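Local coordinates for protein flavohemoglobin (Malassezia yamatoensis, PDB 6O0A) that probably detoxifies nitric oxide, with a heme-bearing globin domain joined to an FAD-binding reductase that would supply electrons from NAD(P)H, at residues A30-I35 against F83-L88; S209-T214 against L219-F224; L226-S229 against R234-A237. All blocks are in the same frame, centred on the assembly; numbering follows the deposited sequence.

Interaction 1: residues A30-I35 against F83-L88; sequences ATLPVI and FAQWIL
Leu32 reaches from helix 25-53 toward helix 75-89 and makes every contact between the two segments through its two methyls; the distances hold for one of two modelled positions of this side chain and call for caution. The close side belongs to CD1. It lies 3.9 Å from Leu88 CD1, methyl against methyl, and 3.8 Å from Gln85 NE2, meeting the amide end of the glutamine rather than making a polar bond with it. Gln85 sets its CG anti to the backbone N (chi1 -175°) and then bends at chi2, which brings the amide back beside CD1, and the leucine and glutamine side chains cross at about a right angle. The looser side is at CD2, where the nearest side-chain atom, Ala84 CB, stands 4.4 Å away. These helices belong to the all-helical globin domain that carries the heme; here they run nearly antiparallel, 160° apart, with axes 10.8 Å from each other, and Leu32 spans much of the space between them. Trp143 of helix 137-163 packs against both Leu32 and Ala84. Gln85 lies at the margin, partly exposed, while Leu32 and Ala84 are buried. Leu88, also partly exposed, packs further against Ile28, Gln29 and Leu20.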
loop_
_atom_site.group_PDB
_atom_site.type_symbol
_atom_site.label_atom_id
_atom_site.label_comp_id
_atom_site.label_asym_id
_atom_site.label_seq_id
_atom_site.Cartn_x
_atom_site.Cartn_y
_atom_site.Cartn_z
ATOM N N ALA A 30 -11.400 25.647 -14.840
ATOM C CA ALA A 30 -12.389 26.499 -14.186
ATOM C C ALA A 30 -13.198 25.764 -13.123
ATOM O O ALA A 30 -13.630 26.389 -12.150
ATOM C CB ALA A 30 -13.333 27.104 -15.222
ATOM N N THR A 31 -13.421 24.462 -13.279
ATOM C CA THR A 31 -14.287 23.717 -12.372
ATOM C C THR A 31 -13.524 22.880 -11.357
ATOM O O THR A 31 -14.151 22.268 -10.486
ATOM C CB THR A 31 -15.234 22.808 -13.169
ATOM O OG1 THR A 31 -14.454 21.853 -13.899
ATOM C CG2 THR A 31 -16.070 23.632 -14.139
ATOM N N LEU A 32 -12.194 22.827 -11.443
ATOM C CA LEU A 32 -11.427 22.034 -10.486
ATOM C C LEU A 32 -11.723 22.401 -9.037
ATOM O O LEU A 32 -11.885 21.479 -8.220
ATOM C CB LEU A 32 -9.925 22.164 -10.776
ATOM C CG LEU A 32 -9.153 20.869 -11.056
ATOM C CD1 LEU A 32 -7.716 21.187 -11.444
ATOM C CD2 LEU A 32 -9.186 19.911 -9.867
ATOM N N PRO A 33 -11.818 23.683 -8.646
ATOM C CA PRO A 33 -12.129 23.970 -7.234
ATOM C C PRO A 33 -13.490 23.452 -6.804
ATOM O O PRO A 33 -13.619 22.901 -5.705
ATOM C CB PRO A 33 -12.058 25.503 -7.165
ATOM C CG PRO A 33 -11.222 25.905 -8.326
ATOM C CD PRO A 33 -11.557 24.927 -9.397
ATOM N N VAL A 34 -14.511 23.613 -7.651
ATOM C CA VAL A 34 -15.852 23.141 -7.311
ATOM C C VAL A 34 -15.859 21.627 -7.145
ATOM O O VAL A 34 -16.390 21.094 -6.163
ATOM C CB VAL A 34 -16.864 23.598 -8.376
ATOM C CG1 VAL A 34 -18.202 22.904 -8.170
ATOM C CG2 VAL A 34 -17.035 25.101 -8.322
ATOM N N ILE A 35 -15.273 20.910 -8.106
ATOM C CA ILE A 35 -15.252 19.450 -8.046
ATOM C C ILE A 35 -14.507 18.976 -6.804
ATOM O O ILE A 35 -14.974 18.090 -6.079
ATOM C CB ILE A 35 -14.640 18.871 -9.334
ATOM C CG1 ILE A 35 -15.544 19.183 -10.525
ATOM C CG2 ILE A 35 -14.427 17.379 -9.201
ATOM C CD1 ILE A 35 -16.930 18.569 -10.420
ATOM N N PHE A 83 -5.162 13.950 -10.305
ATOM C CA PHE A 83 -4.755 13.655 -11.675
ATOM C C PHE A 83 -5.100 14.812 -12.602
ATOM O O PHE A 83 -4.280 15.227 -13.432
ATOM C CB PHE A 83 -5.438 12.359 -12.127
ATOM C CG PHE A 83 -5.123 11.952 -13.537
ATOM C CD1 PHE A 83 -3.925 11.336 -13.844
ATOM C CD2 PHE A 83 -6.050 12.156 -14.553
ATOM C CE1 PHE A 83 -3.639 10.943 -15.141
ATOM C CE2 PHE A 83 -5.772 11.761 -15.854
ATOM C CZ PHE A 83 -4.569 11.158 -16.149
ATOM N N ALA A 84 -6.312 15.351 -12.462
ATOM C CA ALA A 84 -6.726 16.492 -13.277
ATOM C C ALA A 84 -5.768 17.663 -13.111
ATOM O O ALA A 84 -5.353 18.288 -14.095
ATOM C CB ALA A 84 -8.151 16.911 -12.912
ATOM N N GLN A 85 -5.403 17.983 -11.867
ATOM C CA GLN A 85 -4.452 19.069 -11.660
ATOM C C GLN A 85 -3.109 18.741 -12.297
ATOM O O GLN A 85 -2.454 19.619 -12.870
ATOM C CB GLN A 85 -4.287 19.355 -10.167
ATOM C CG GLN A 85 -3.394 20.553 -9.865
ATOM C CD GLN A 85 -3.943 21.853 -10.436
ATOM O OE1 GLN A 85 -3.708 22.187 -11.600
ATOM N NE2 GLN A 85 -4.678 22.595 -9.614
ATOM N N TRP A 86 -2.699 17.472 -12.237
ATOM C CA TRP A 86 -1.409 17.082 -12.798
ATOM C C TRP A 86 -1.376 17.282 -14.311
ATOM O O TRP A 86 -0.450 17.903 -14.846
ATOM C CB TRP A 86 -1.096 15.627 -12.446
ATOM C CG TRP A 86 0.270 15.222 -12.904
ATOM C CD1 TRP A 86 0.632 14.821 -14.159
ATOM C CD2 TRP A 86 1.471 15.205 -12.117
ATOM N NE1 TRP A 86 1.980 14.551 -14.199
ATOM C CE2 TRP A 86 2.516 14.774 -12.958
ATOM C CE3 TRP A 86 1.759 15.502 -10.780
ATOM C CZ2 TRP A 86 3.830 14.635 -12.506
ATOM C CZ3 TRP A 86 3.064 15.360 -10.332
ATOM C CH2 TRP A 86 4.083 14.933 -11.194
ATOM N N ILE A 87 -2.375 16.751 -15.025
ATOM C CA ILE A 87 -2.312 16.806 -16.480
ATOM C C ILE A 87 -2.529 18.221 -16.997
ATOM O O ILE A 87 -2.233 18.496 -18.165
ATOM C CB ILE A 87 -3.311 15.826 -17.124
ATOM C CG1 ILE A 87 -4.751 16.175 -16.754
ATOM C CG2 ILE A 87 -2.997 14.395 -16.703
ATOM C CD1 ILE A 87 -5.763 15.225 -17.380
ATOM N N LEU A 88 -3.036 19.127 -16.157
ATOM C CA LEU A 88 -3.094 20.536 -16.534
ATOM C C LEU A 88 -1.729 21.192 -16.417
ATOM O O LEU A 88 -1.364 22.022 -17.257
ATOM C CB LEU A 88 -4.106 21.286 -15.669
ATOM C CG LEU A 88 -5.586 21.141 -16.031
ATOM C CD1 LEU A 88 -6.452 21.947 -15.070
ATOM C CD2 LEU A 88 -5.833 21.582 -17.474
#

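Interaction 2: residues S209-T214 against L219-F224; sequences SIYART and LQPRQF. With FAD (flavin-adenine dinucleotide), chain B.
A beta hairpin at the edge of the antiparallel sheet in the FAD-binding domain pairs Ser209-Arg213 with Leu219-Phe224. Backbone bonds join Ile210 with Arg222 and Ala212 with Gln220 in both directions; the shortest include Ile210 N to Arg222 O at 2.9 Å. On the face carrying Tyr211, Pro221 CB sits over the phenol ring, 3.7 Å from its centroid, a CH-pi contact, while Leu219 CD2 touches the ring obliquely. Farther along this face, Gln223 NE2 donates in its amide plane to Ser209 OG, 3.0 Å away and nearly straight at 168°; Ser209 OG is also hydrogen-bonded to Ser108 OG. From the face carrying Ile210, Arg222 reaches the cofactor. It bends at chi2 (-65°) to bring its guanidinium to the pyrophosphate, spanning both phosphates: NE bonds to FAD O2P and NH2 to FAD O1A, the latter at 3.0 Å. Its NH1 turns back to Pro221 O, which helps fix the group's rotation. The Phe224 ring meets Ile210 CG2 at its edge, in the isoleucine conformer modelled here, and has the ribityl hydroxyl O2' over one face. That same FAD O2' donates to Gln223 O at 2.6 Å.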
loop_
_atom_site.group_PDB
_atom_site.type_symbol
_atom_site.label_atom_id
_atom_site.label_comp_id
_atom_site.label_asym_id
_atom_site.label_seq_id
_atom_site.Cartn_x
_atom_site.Cartn_y
_atom_site.Cartn_z
ATOM N N SER A 209 -2.741 -9.664 -0.874
ATOM C CA SER A 209 -4.051 -9.524 -0.258
ATOM C C SER A 209 -4.517 -10.905 0.190
ATOM O O SER A 209 -4.485 -11.857 -0.599
ATOM C CB SER A 209 -5.074 -8.912 -1.227
ATOM O OG SER A 209 -4.807 -7.544 -1.505
ATOM N N ILE A 210 -4.902 -11.016 1.456
ATOM C CA ILE A 210 -5.454 -12.243 2.009
ATOM C C ILE A 210 -6.925 -11.992 2.327
ATOM O O ILE A 210 -7.306 -10.881 2.729
ATOM C CB ILE A 210 -4.660 -12.714 3.248
ATOM C CG1 ILE A 210 -5.163 -14.083 3.707
ATOM C CG2 ILE A 210 -4.719 -11.691 4.367
ATOM C CD1 ILE A 210 -4.175 -14.819 4.572
ATOM N N TYR A 211 -7.744 -13.030 2.130
ATOM C CA TYR A 211 -9.199 -12.935 2.155
ATOM C C TYR A 211 -9.770 -13.814 3.257
ATOM O O TYR A 211 -9.399 -14.984 3.377
ATOM C CB TYR A 211 -9.792 -13.370 0.803
ATOM C CG TYR A 211 -9.451 -12.444 -0.340
ATOM C CD1 TYR A 211 -8.154 -12.388 -0.859
ATOM C CD2 TYR A 211 -10.414 -11.616 -0.890
ATOM C CE1 TYR A 211 -7.838 -11.525 -1.901
ATOM C CE2 TYR A 211 -10.115 -10.764 -1.941
ATOM C CZ TYR A 211 -8.816 -10.720 -2.437
ATOM O OH TYR A 211 -8.513 -9.858 -3.468
ATOM N N ALA A 212 -10.702 -13.261 4.028
ATOM C CA ALA A 212 -11.514 -14.073 4.929
ATOM C C ALA A 212 -12.891 -13.436 5.035
ATOM O O ALA A 212 -13.104 -12.291 4.628
ATOM C CB ALA A 212 -10.867 -14.213 6.307
ATOM N N ARG A 213 -13.831 -14.180 5.597
ATOM C CA ARG A 213 -15.180 -13.646 5.721
ATOM C C ARG A 213 -15.367 -12.953 7.061
ATOM O O ARG A 213 -14.811 -13.372 8.086
ATOM C CB ARG A 213 -16.227 -14.742 5.526
ATOM C CG ARG A 213 -16.230 -15.218 4.085
ATOM C CD ARG A 213 -17.446 -15.983 3.650
ATOM N NE ARG A 213 -17.194 -16.401 2.277
ATOM C CZ ARG A 213 -17.623 -15.745 1.203
ATOM N NH1 ARG A 213 -18.374 -14.663 1.327
ATOM N NH2 ARG A 213 -17.307 -16.188 -0.005
ATOM N N THR A 214 -16.130 -11.857 7.032
ATOM C CA THR A 214 -16.584 -11.198 8.241
ATOM C C THR A 214 -17.505 -12.136 9.014
ATOM O O THR A 214 -17.976 -13.154 8.498
ATOM C CB THR A 214 -17.345 -9.919 7.896
ATOM O OG1 THR A 214 -18.499 -10.276 7.122
ATOM C CG2 THR A 214 -16.478 -8.986 7.078
ATOM N N LEU A 219 -16.894 -11.606 2.188
ATOM C CA LEU A 219 -15.475 -11.810 1.922
ATOM C C LEU A 219 -14.770 -10.456 1.867
ATOM O O LEU A 219 -15.238 -9.530 1.197
ATOM C CB LEU A 219 -15.282 -12.573 0.608
ATOM C CG LEU A 219 -13.867 -13.138 0.428
ATOM C CD1 LEU A 219 -13.620 -14.273 1.402
ATOM C CD2 LEU A 219 -13.646 -13.598 -1.003
ATOM N N GLN A 220 -13.658 -10.332 2.588
ATOM C CA GLN A 220 -12.962 -9.051 2.687
ATOM C C GLN A 220 -11.461 -9.258 2.569
ATOM O O GLN A 220 -10.914 -10.147 3.233
ATOM C CB GLN A 220 -13.275 -8.350 4.006
ATOM C CG GLN A 220 -14.705 -7.892 4.128
ATOM C CD GLN A 220 -14.919 -6.592 3.402
ATOM O OE1 GLN A 220 -14.574 -5.530 3.914
ATOM N NE2 GLN A 220 -15.473 -6.663 2.202
ATOM N N PRO A 221 -10.789 -8.457 1.747
ATOM C CA PRO A 221 -9.324 -8.525 1.654
ATOM C C PRO A 221 -8.609 -7.508 2.537
ATOM O O PRO A 221 -9.144 -6.420 2.776
ATOM C CB PRO A 221 -9.074 -8.209 0.173
ATOM C CG PRO A 221 -10.130 -7.177 -0.119
ATOM C CD PRO A 221 -11.370 -7.621 0.682
ATOM N N ARG A 222 -7.416 -7.856 3.025
ATOM C CA ARG A 222 -6.471 -6.891 3.584
ATOM C C ARG A 222 -5.088 -7.236 3.046
ATOM O O ARG A 222 -4.813 -8.394 2.728
ATOM C CB ARG A 222 -6.448 -6.925 5.117
ATOM C CG ARG A 222 -7.797 -6.649 5.811
ATOM C CD ARG A 222 -8.266 -5.224 5.550
ATOM N NE ARG A 222 -9.411 -4.827 6.387
ATOM C CZ ARG A 222 -10.675 -4.756 5.976
ATOM N NH1 ARG A 222 -11.007 -5.068 4.726
ATOM N NH2 ARG A 222 -11.618 -4.359 6.818
ATOM N N GLN A 223 -4.212 -6.231 2.971
ATOM C CA GLN A 223 -2.849 -6.415 2.469
ATOM C C GLN A 223 -1.849 -6.602 3.602
ATOM O O GLN A 223 -1.934 -5.930 4.635
ATOM C CB GLN A 223 -2.405 -5.230 1.609
ATOM C CG GLN A 223 -3.212 -5.080 0.319
ATOM C CD GLN A 223 -4.577 -4.471 0.561
ATOM O OE1 GLN A 223 -4.693 -3.432 1.213
ATOM N NE2 GLN A 223 -5.625 -5.100 0.007
ATOM N N PHE A 224 -0.896 -7.513 3.394
ATOM C CA PHE A 224 0.214 -7.687 4.330
ATOM C C PHE A 224 1.509 -7.919 3.570
ATOM O O PHE A 224 1.537 -8.613 2.556
ATOM C CB PHE A 224 -0.053 -8.835 5.310
ATOM C CG PHE A 224 -1.296 -8.630 6.120
ATOM C CD1 PHE A 224 -1.297 -7.785 7.214
ATOM C CD2 PHE A 224 -2.484 -9.242 5.750
ATOM C CE1 PHE A 224 -2.456 -7.568 7.943
ATOM C CE2 PHE A 224 -3.643 -9.035 6.470
ATOM C CZ PHE A 224 -3.632 -8.197 7.572
HETATM P PA FAD B . -9.964 -2.119 9.274
HETATM O O1A FAD B . -11.256 -2.831 9.424
HETATM O O2A FAD B . -9.484 -1.936 7.861
HETATM O O5B FAD B . -10.051 -0.692 9.984
HETATM C C5B FAD B . -8.993 0.268 9.802
HETATM C C4B FAD B . -9.426 1.509 10.541
HETATM O O4B FAD B . -10.685 1.966 9.995
HETATM C C3B FAD B . -9.703 1.312 12.020
HETATM O O3B FAD B . -8.520 1.405 12.810
HETATM C C2B FAD B . -10.659 2.471 12.321
HETATM O O2B FAD B . -9.956 3.687 12.555
HETATM C C1B FAD B . -11.457 2.578 11.015
HETATM N N9A FAD B . -12.761 1.923 11.069
HETATM C C8A FAD B . -12.998 0.576 11.084
HETATM N N7A FAD B . -14.264 0.258 11.206
HETATM C C5A FAD B . -14.903 1.484 11.283
HETATM C C6A FAD B . -16.249 1.837 11.491
HETATM N N6A FAD B . -17.235 0.943 11.637
HETATM N N1A FAD B . -16.550 3.153 11.566
HETATM C C2A FAD B . -15.565 4.047 11.429
HETATM N N3A FAD B . -14.258 3.834 11.239
HETATM C C4A FAD B . -13.991 2.524 11.183
HETATM N N1 FAD B . -0.598 -4.660 8.603
HETATM C C2 FAD B . 0.136 -5.512 9.381
HETATM O O2 FAD B . -0.206 -5.799 10.536
HETATM N N3 FAD B . 1.301 -6.074 8.864
HETATM C C4 FAD B . 1.808 -5.861 7.595
HETATM O O4 FAD B . 2.837 -6.430 7.227
HETATM C C4X FAD B . 1.023 -4.963 6.783
HETATM N N5 FAD B . 1.434 -4.708 5.569
HETATM C C5X FAD B . 0.674 -3.843 4.789
HETATM C C6 FAD B . 1.106 -3.546 3.495
HETATM C C7 FAD B . 0.374 -2.697 2.670
HETATM C C7M FAD B . 0.889 -2.365 1.291
HETATM C C8 FAD B . -0.829 -2.144 3.140
HETATM C C8M FAD B . -1.668 -1.251 2.265
HETATM C C9 FAD B . -1.256 -2.428 4.433
HETATM C C9A FAD B . -0.512 -3.259 5.265
HETATM N N10 FAD B . -0.919 -3.557 6.584
HETATM C C10 FAD B . -0.170 -4.406 7.371
HETATM C "C1'" FAD B . -2.194 -3.044 7.111
HETATM C "C2'" FAD B . -3.361 -3.985 6.830
HETATM O "O2'" FAD B . -3.557 -4.092 5.420
HETATM C "C3'" FAD B . -4.657 -3.520 7.501
HETATM O "O3'" FAD B . -4.917 -2.166 7.132
HETATM C "C4'" FAD B . -4.620 -3.616 9.026
HETATM O "O4'" FAD B . -4.206 -4.934 9.391
HETATM C "C5'" FAD B . -5.951 -3.275 9.667
HETATM O "O5'" FAD B . -6.950 -4.197 9.176
HETATM P P FAD B . -8.305 -4.332 10.010
HETATM O O1P FAD B . -8.148 -4.900 11.376
HETATM O O2P FAD B . -9.247 -5.140 9.161
HETATM O O3P FAD B . -8.849 -2.841 10.147
#

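Interaction 3: residues L226-S229 against R234-A237; sequences LLPS and RRIA. With FAD (flavin-adenine dinucleotide), chain B.
Leu227 lays its CB and CD1 over one face of the Arg235 guanidinium, and its CB also packs on the aliphatic part of the arginine, 3.8 Å from Arg235 CD. The arginine is fully extended: CG stands anti to the backbone N (chi1 176°) and the chain runs straight on to NE, carrying the head past Leu227 to the carbonyl of Pro228. There Arg235 NH1 donates to Pro228 O at 3.0 Å, on a lone pair in the carbonyl plane, with the oxygen also close to the guanidinium plane. The other end of the head belongs to acids, for NH2 forms salt bridges with Asp188 and Glu326; leucine, carbonyl and carboxylates together should fix the rotation of the group.

Beyond the guanidinium, Leu227 CD1 reaches the methyl of Ala237, 3.6 Å from its CB. Leu226 takes another course, setting CD2 against Arg234 CD at 3.8 Å, while the tip of Arg234 goes to the carbonyl of Thr200.

The backbones meet through one direct bond, Leu227 N to Arg235 O at 2.9 Å. The return link of this pair, from Arg235 N to Leu227 O, is made through a water, which donates to Leu227 O and to Ser229 OG and accepts from Arg235 N at 3.0 Å. Helix 290-302 packs on Leu227 and Pro228 through Leu294, so the loop lies between the sheet and the NAD-binding domain.

Farther along the strand, Ala237 O accepts from FAD N3 at 3.0 Å, a backbone carbonyl reading the pyrimidine edge of the flavin. Such recognition of the isoalloxazine by the main chain of a strand belongs to the flavin site of the ferredoxin-NADP reductase-like fold, in which an antiparallel FAD-binding sheet domain is followed by a nucleotide-binding domain.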
loop_
_atom_site.group_PDB
_atom_site.type_symbol
_atom_site.label_atom_id
_atom_site.label_comp_id
_atom_site.label_asym_id
_atom_site.label_seq_id
_atom_site.Cartn_x
_atom_site.Cartn_y
_atom_site.Cartn_z
ATOM N N LEU A 226 4.998 -9.405 2.527
ATOM C CA LEU A 226 5.603 -10.729 2.554
ATOM C C LEU A 226 6.901 -10.729 3.352
ATOM O O LEU A 226 7.722 -9.812 3.241
ATOM C CB LEU A 226 5.875 -11.210 1.134
ATOM C CG LEU A 226 4.573 -11.545 0.409
ATOM C CD1 LEU A 226 4.879 -11.905 -1.051
ATOM C CD2 LEU A 226 3.881 -12.706 1.131
ATOM N N LEU A 227 7.087 -11.777 4.139
ATOM C CA LEU A 227 8.257 -11.967 4.990
ATOM C C LEU A 227 9.110 -13.148 4.530
ATOM O O LEU A 227 8.639 -14.041 3.809
ATOM C CB LEU A 227 7.815 -12.193 6.444
ATOM C CG LEU A 227 7.113 -11.015 7.118
ATOM C CD1 LEU A 227 6.588 -11.440 8.465
ATOM C CD2 LEU A 227 8.074 -9.823 7.244
ATOM N N PRO A 228 10.377 -13.199 4.950
ATOM C CA PRO A 228 11.258 -14.294 4.516
ATOM C C PRO A 228 10.674 -15.672 4.804
ATOM O O PRO A 228 10.207 -15.958 5.911
ATOM C CB PRO A 228 12.542 -14.049 5.316
ATOM C CG PRO A 228 12.546 -12.592 5.563
ATOM C CD PRO A 228 11.109 -12.170 5.716
ATOM N N SER A 229 10.699 -16.534 3.791
ATOM C CA SER A 229 10.108 -17.862 3.896
ATOM C C SER A 229 10.660 -18.723 2.768
ATOM O O SER A 229 11.433 -18.257 1.925
ATOM C CB SER A 229 8.581 -17.783 3.825
ATOM O OG SER A 229 8.204 -17.477 2.497
ATOM N N ARG A 234 3.872 -18.409 1.733
ATOM C CA ARG A 234 3.613 -16.986 1.943
ATOM C C ARG A 234 3.578 -16.753 3.444
ATOM O O ARG A 234 2.783 -17.387 4.150
ATOM C CB ARG A 234 2.288 -16.544 1.316
ATOM C CG ARG A 234 2.210 -16.781 -0.181
ATOM C CD ARG A 234 3.120 -15.835 -0.957
ATOM N NE ARG A 234 2.756 -15.863 -2.370
ATOM C CZ ARG A 234 3.612 -15.740 -3.377
ATOM N NH1 ARG A 234 4.911 -15.563 -3.141
ATOM N NH2 ARG A 234 3.173 -15.799 -4.624
ATOM N N ARG A 235 4.432 -15.857 3.929
ATOM C CA ARG A 235 4.534 -15.566 5.352
ATOM C C ARG A 235 4.242 -14.092 5.590
ATOM O O ARG A 235 4.746 -13.234 4.860
ATOM C CB ARG A 235 5.920 -15.930 5.885
ATOM C CG ARG A 235 6.118 -15.562 7.344
ATOM C CD ARG A 235 7.585 -15.729 7.731
ATOM N NE ARG A 235 7.831 -15.189 9.068
ATOM C CZ ARG A 235 9.012 -14.713 9.452
ATOM N NH1 ARG A 235 10.022 -14.710 8.598
ATOM N NH2 ARG A 235 9.178 -14.244 10.683
ATOM N N ILE A 236 3.415 -13.810 6.599
ATOM C CA ILE A 236 3.017 -12.455 6.961
ATOM C C ILE A 236 2.940 -12.360 8.482
ATOM O O ILE A 236 2.723 -13.358 9.178
ATOM C CB ILE A 236 1.657 -12.050 6.333
ATOM C CG1 ILE A 236 0.552 -13.005 6.820
ATOM C CG2 ILE A 236 1.758 -12.051 4.806
ATOM C CD1 ILE A 236 -0.849 -12.640 6.290
ATOM N N ALA A 237 3.115 -11.145 9.002
ATOM C CA ALA A 237 2.968 -10.870 10.429
ATOM C C ALA A 237 1.890 -9.815 10.602
ATOM O O ALA A 237 2.026 -8.693 10.098
ATOM C CB ALA A 237 4.293 -10.389 11.045
HETATM P PA FAD B . -9.964 -2.119 9.274
HETATM O O1A FAD B . -11.256 -2.831 9.424
HETATM O O2A FAD B . -9.484 -1.936 7.861
HETATM O O5B FAD B . -10.051 -0.692 9.984
HETATM C C5B FAD B . -8.993 0.268 9.802
HETATM C C4B FAD B . -9.426 1.509 10.541
HETATM O O4B FAD B . -10.685 1.966 9.995
HETATM C C3B FAD B . -9.703 1.312 12.020
HETATM O O3B FAD B . -8.520 1.405 12.810
HETATM C C2B FAD B . -10.659 2.471 12.321
HETATM O O2B FAD B . -9.956 3.687 12.555
HETATM C C1B FAD B . -11.457 2.578 11.015
HETATM N N9A FAD B . -12.761 1.923 11.069
HETATM C C8A FAD B . -12.998 0.576 11.084
HETATM N N7A FAD B . -14.264 0.258 11.206
HETATM C C5A FAD B . -14.903 1.484 11.283
HETATM C C6A FAD B . -16.249 1.837 11.491
HETATM N N6A FAD B . -17.235 0.943 11.637
HETATM N N1A FAD B . -16.550 3.153 11.566
HETATM C C2A FAD B . -15.565 4.047 11.429
HETATM N N3A FAD B . -14.258 3.834 11.239
HETATM C C4A FAD B . -13.991 2.524 11.183
HETATM N N1 FAD B . -0.598 -4.660 8.603
HETATM C C2 FAD B . 0.136 -5.512 9.381
HETATM O O2 FAD B . -0.206 -5.799 10.536
HETATM N N3 FAD B . 1.301 -6.074 8.864
HETATM C C4 FAD B . 1.808 -5.861 7.595
HETATM O O4 FAD B . 2.837 -6.430 7.227
HETATM C C4X FAD B . 1.023 -4.963 6.783
HETATM N N5 FAD B . 1.434 -4.708 5.569
HETATM C C5X FAD B . 0.674 -3.843 4.789
HETATM C C6 FAD B . 1.106 -3.546 3.495
HETATM C C7 FAD B . 0.374 -2.697 2.670
HETATM C C7M FAD B . 0.889 -2.365 1.291
HETATM C C8 FAD B . -0.829 -2.144 3.140
HETATM C C8M FAD B . -1.668 -1.251 2.265
HETATM C C9 FAD B . -1.256 -2.428 4.433
HETATM C C9A FAD B . -0.512 -3.259 5.265
HETATM N N10 FAD B . -0.919 -3.557 6.584
HETATM C C10 FAD B . -0.170 -4.406 7.371
HETATM C "C1'" FAD B . -2.194 -3.044 7.111
HETATM C "C2'" FAD B . -3.361 -3.985 6.830
HETATM O "O2'" FAD B . -3.557 -4.092 5.420
HETATM C "C3'" FAD B . -4.657 -3.520 7.501
HETATM O "O3'" FAD B . -4.917 -2.166 7.132
HETATM C "C4'" FAD B . -4.620 -3.616 9.026
HETATM O "O4'" FAD B . -4.206 -4.934 9.391
HETATM C "C5'" FAD B . -5.951 -3.275 9.667
HETATM O "O5'" FAD B . -6.950 -4.197 9.176
HETATM P P FAD B . -8.305 -4.332 10.010
HETATM O O1P FAD B . -8.148 -4.900 11.376
HETATM O O2P FAD B . -9.247 -5.140 9.161
HETATM O O3P FAD B . -8.849 -2.841 10.147
HETATM O O HOH W 1 6.742 -15.133 2.231
#

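How the interactions relate
Interaction 1 stands apart in the globin domain, its centre about 34 Å from that of interaction 2 and about 41 Å from that of interaction 3. It is a sparse, partly buried meeting of helices held by apolar packing. Interactions 2 and 3 are both buried contacts in the FAD-binding domain and are far more polar. They follow one another in the chain, and their strands 219-225 and 234-239 form the two outermost members of one antiparallel sheet, yet touch where Phe224 CB packs on Ile236 CG2, 3.7 Å apart. Both reach FAD: 209-214/219-224 bonds phosphates and ribityl chain and also packs on the flavin ring, whereas 226-229/234-237 adds a main-chain carbonyl at the ring's N3.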